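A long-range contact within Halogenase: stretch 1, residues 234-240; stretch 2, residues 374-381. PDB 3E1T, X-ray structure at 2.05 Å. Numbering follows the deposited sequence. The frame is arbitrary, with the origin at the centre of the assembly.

Stretch 1 (234-240) AVVSREA
Stretch 2 (374-381) SYFWSARK

No hydrogen bond links the two stretches, although polar groups abound on both; a phenylalanine ring set edge-on against the backbone of a strand end supplies the closest approaches. The ring belongs to Phe376, whose CA-to-CB bond points toward stretch 1 and whose side chain is extended (chi1 179°, t; chi2 99°). Its CE1 lies 3.4 Å from Val236 C and its CD1 3.5 Å from Ser237 N, both backbone atoms near the ring plane, so the edge of the ring, rather than its face, meets the peptide link between Val236 and Ser237. Farther along, Phe376 CZ stands 4.0 Å from Val235 O.

Stretch 1 runs as a strand from Ala234 to Ser237, with phi/psi of -102/127, -106/110, -126/-179 and -69/143, and then turns into a weakly bonded helix, with values near -60/-36 from Arg238 to Ala240. Ser237 caps this turn: with chi1 at 85° (p), its OG accepts from Ala240 N at 2.9 Å, while the backbone bond from Ala240 N to Ser237 O, 3.0 Å, is weak. The CA-to-CB bond of Val235 (chi1 175°, t) points sideways and that of Val236 (chi1 -61°, m) away.

In stretch 2, Ser374 (-96/123; chi1 177°, t) is likewise an N-cap, its OG accepting from Trp377 N at 3.2 Å and nearly in line, at 178°. The helix that follows has phi/psi of -64/-43, -57/-55, -70/-37 and -62/-31 from Tyr375 to Ser378, supported by bonds from Ser378 N to Ser374 O and from Ala379 N to Tyr375 O, each 3.1 Å. Ala379 (-85/-6) and Arg380 (-115/63) continue the chain. The register is set by Ser237 and Phe376, whose CA atoms are 6.4 Å apart.

The side chain of Arg380 folds back toward Phe376, with chi1 to chi4 of -73° (m), 150° (t), -176° (t) and 80°. Its NH1 donates to Phe376 O at 3.0 Å, tying the guanidinium to the residue that carries the ring, and its NH2 comes within 3.8 Å of Ser237 CA, a van der Waals contact. NH2 finds its hydrogen bond elsewhere in the structure.

The CA-to-CB bonds of Glu239 (chi1 -67°, m; chi2 65°, p; chi3 58°) and Tyr375 (chi1 164°, t; chi2 56°) each point toward the other stretch, yet Glu239 OE1 and Tyr375 OH remain 4.1 Å apart, too far for a hydrogen bond. The contact buries 238 Å² in total, with Phe376 contributing the largest share.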

# COMPACT_ATOMS: atom_id res chain seq x y z
N ALA A 234 -15.19 5.60 -2.14
CA ALA A 234 -15.15 6.97 -1.62
C ALA A 234 -14.25 6.99 -0.39
O ALA A 234 -14.39 6.16 0.53
CB ALA A 234 -16.54 7.44 -1.26
N VAL A 235 -13.27 7.90 -0.41
CA VAL A 235 -12.36 8.12 0.71
C VAL A 235 -12.82 9.44 1.34
O VAL A 235 -12.69 10.51 0.72
CB VAL A 235 -10.88 8.20 0.25
CG1 VAL A 235 -9.96 8.53 1.40
CG2 VAL A 235 -10.44 6.87 -0.45
N VAL A 236 -13.39 9.35 2.54
CA VAL A 236 -13.98 10.51 3.23
C VAL A 236 -13.38 10.64 4.65
O VAL A 236 -12.49 9.87 5.02
CB VAL A 236 -15.54 10.41 3.24
CG1 VAL A 236 -16.10 10.41 1.79
CG2 VAL A 236 -16.04 9.17 3.97
N SER A 237 -13.82 11.63 5.43
CA SER A 237 -13.32 11.83 6.78
C SER A 237 -13.75 10.71 7.72
O SER A 237 -14.87 10.21 7.64
CB SER A 237 -13.77 13.18 7.34
OG SER A 237 -15.07 13.07 7.91
N ARG A 238 -12.85 10.35 8.64
CA ARG A 238 -13.16 9.43 9.73
C ARG A 238 -14.43 9.85 10.49
O ARG A 238 -15.20 9.00 10.92
CB ARG A 238 -11.97 9.34 10.70
CG ARG A 238 -12.06 8.15 11.65
CD ARG A 238 -10.97 8.14 12.73
NE ARG A 238 -10.91 6.83 13.38
CZ ARG A 238 -11.69 6.45 14.39
NH1 ARG A 238 -12.58 7.29 14.91
NH2 ARG A 238 -11.58 5.23 14.90
N GLU A 239 -14.62 11.16 10.64
CA GLU A 239 -15.80 11.71 11.34
C GLU A 239 -17.11 11.41 10.62
O GLU A 239 -18.14 11.15 11.25
CB GLU A 239 -15.64 13.22 11.54
CG GLU A 239 -14.53 13.61 12.51
CD GLU A 239 -13.15 13.24 11.99
OE1 GLU A 239 -12.78 13.70 10.89
OE2 GLU A 239 -12.43 12.48 12.70
N ALA A 240 -17.07 11.44 9.29
CA ALA A 240 -18.24 11.13 8.46
C ALA A 240 -18.68 9.68 8.62
O ALA A 240 -19.87 9.39 8.57
CB ALA A 240 -17.95 11.44 7.00
N SER A 374 -14.88 23.14 1.49
CA SER A 374 -14.83 21.75 1.94
C SER A 374 -14.15 21.65 3.30
O SER A 374 -13.01 22.07 3.46
CB SER A 374 -14.06 20.87 0.94
OG SER A 374 -13.95 19.55 1.43
N TYR A 375 -14.85 21.08 4.27
CA TYR A 375 -14.24 20.79 5.56
C TYR A 375 -13.11 19.76 5.39
O TYR A 375 -12.03 19.95 5.94
CB TYR A 375 -15.27 20.37 6.62
CG TYR A 375 -14.66 19.71 7.84
CD1 TYR A 375 -13.67 20.34 8.60
CD2 TYR A 375 -15.07 18.43 8.23
CE1 TYR A 375 -13.09 19.71 9.72
CE2 TYR A 375 -14.52 17.80 9.34
CZ TYR A 375 -13.53 18.44 10.08
OH TYR A 375 -13.00 17.79 11.18
N PHE A 376 -13.36 18.72 4.60
CA PHE A 376 -12.39 17.63 4.36
C PHE A 376 -11.06 18.18 3.81
O PHE A 376 -10.00 17.94 4.40
CB PHE A 376 -13.00 16.57 3.42
CG PHE A 376 -12.07 15.41 3.08
CD1 PHE A 376 -12.17 14.20 3.75
CD2 PHE A 376 -11.12 15.53 2.05
CE1 PHE A 376 -11.32 13.11 3.42
CE2 PHE A 376 -10.26 14.45 1.73
CZ PHE A 376 -10.37 13.25 2.41
N TRP A 377 -11.11 18.93 2.71
CA TRP A 377 -9.89 19.47 2.12
C TRP A 377 -9.22 20.57 2.94
O TRP A 377 -7.99 20.62 3.03
CB TRP A 377 -10.13 19.90 0.66
CG TRP A 377 -10.53 18.75 -0.16
CD1 TRP A 377 -11.81 18.42 -0.55
CD2 TRP A 377 -9.68 17.70 -0.63
NE1 TRP A 377 -11.79 17.25 -1.26
CE2 TRP A 377 -10.50 16.79 -1.32
CE3 TRP A 377 -8.30 17.46 -0.56
CZ2 TRP A 377 -9.99 15.64 -1.95
CZ3 TRP A 377 -7.80 16.31 -1.17
CH2 TRP A 377 -8.64 15.42 -1.85
N SER A 378 -10.02 21.43 3.58
CA SER A 378 -9.44 22.50 4.42
C SER A 378 -8.62 21.95 5.60
O SER A 378 -7.66 22.57 6.03
CB SER A 378 -10.52 23.45 4.93
OG SER A 378 -11.32 22.80 5.90
N ALA A 379 -9.01 20.78 6.11
CA ALA A 379 -8.29 20.13 7.20
C ALA A 379 -7.11 19.27 6.73
O ALA A 379 -6.37 18.72 7.56
CB ALA A 379 -9.25 19.30 8.04
N ARG A 380 -6.95 19.12 5.42
CA ARG A 380 -5.84 18.35 4.86
C ARG A 380 -4.90 19.24 4.05
O ARG A 380 -4.71 19.07 2.84
CB ARG A 380 -6.36 17.14 4.09
CG ARG A 380 -6.89 16.06 5.04
CD ARG A 380 -8.00 15.25 4.42
NE ARG A 380 -8.58 14.27 5.36
CZ ARG A 380 -9.48 14.56 6.30
NH1 ARG A 380 -9.93 15.79 6.45
NH2 ARG A 380 -9.94 13.60 7.09
N LYS A 381 -4.30 20.19 4.77
CA LYS A 381 -3.39 21.18 4.21
C LYS A 381 -2.05 21.13 4.92
O LYS A 381 -1.98 20.75 6.09
CB LYS A 381 -4.00 22.59 4.28
CG LYS A 381 -5.21 22.81 3.36
CD LYS A 381 -4.87 22.70 1.86
CE LYS A 381 -6.08 22.35 0.97
NZ LYS A 381 -6.33 20.84 0.80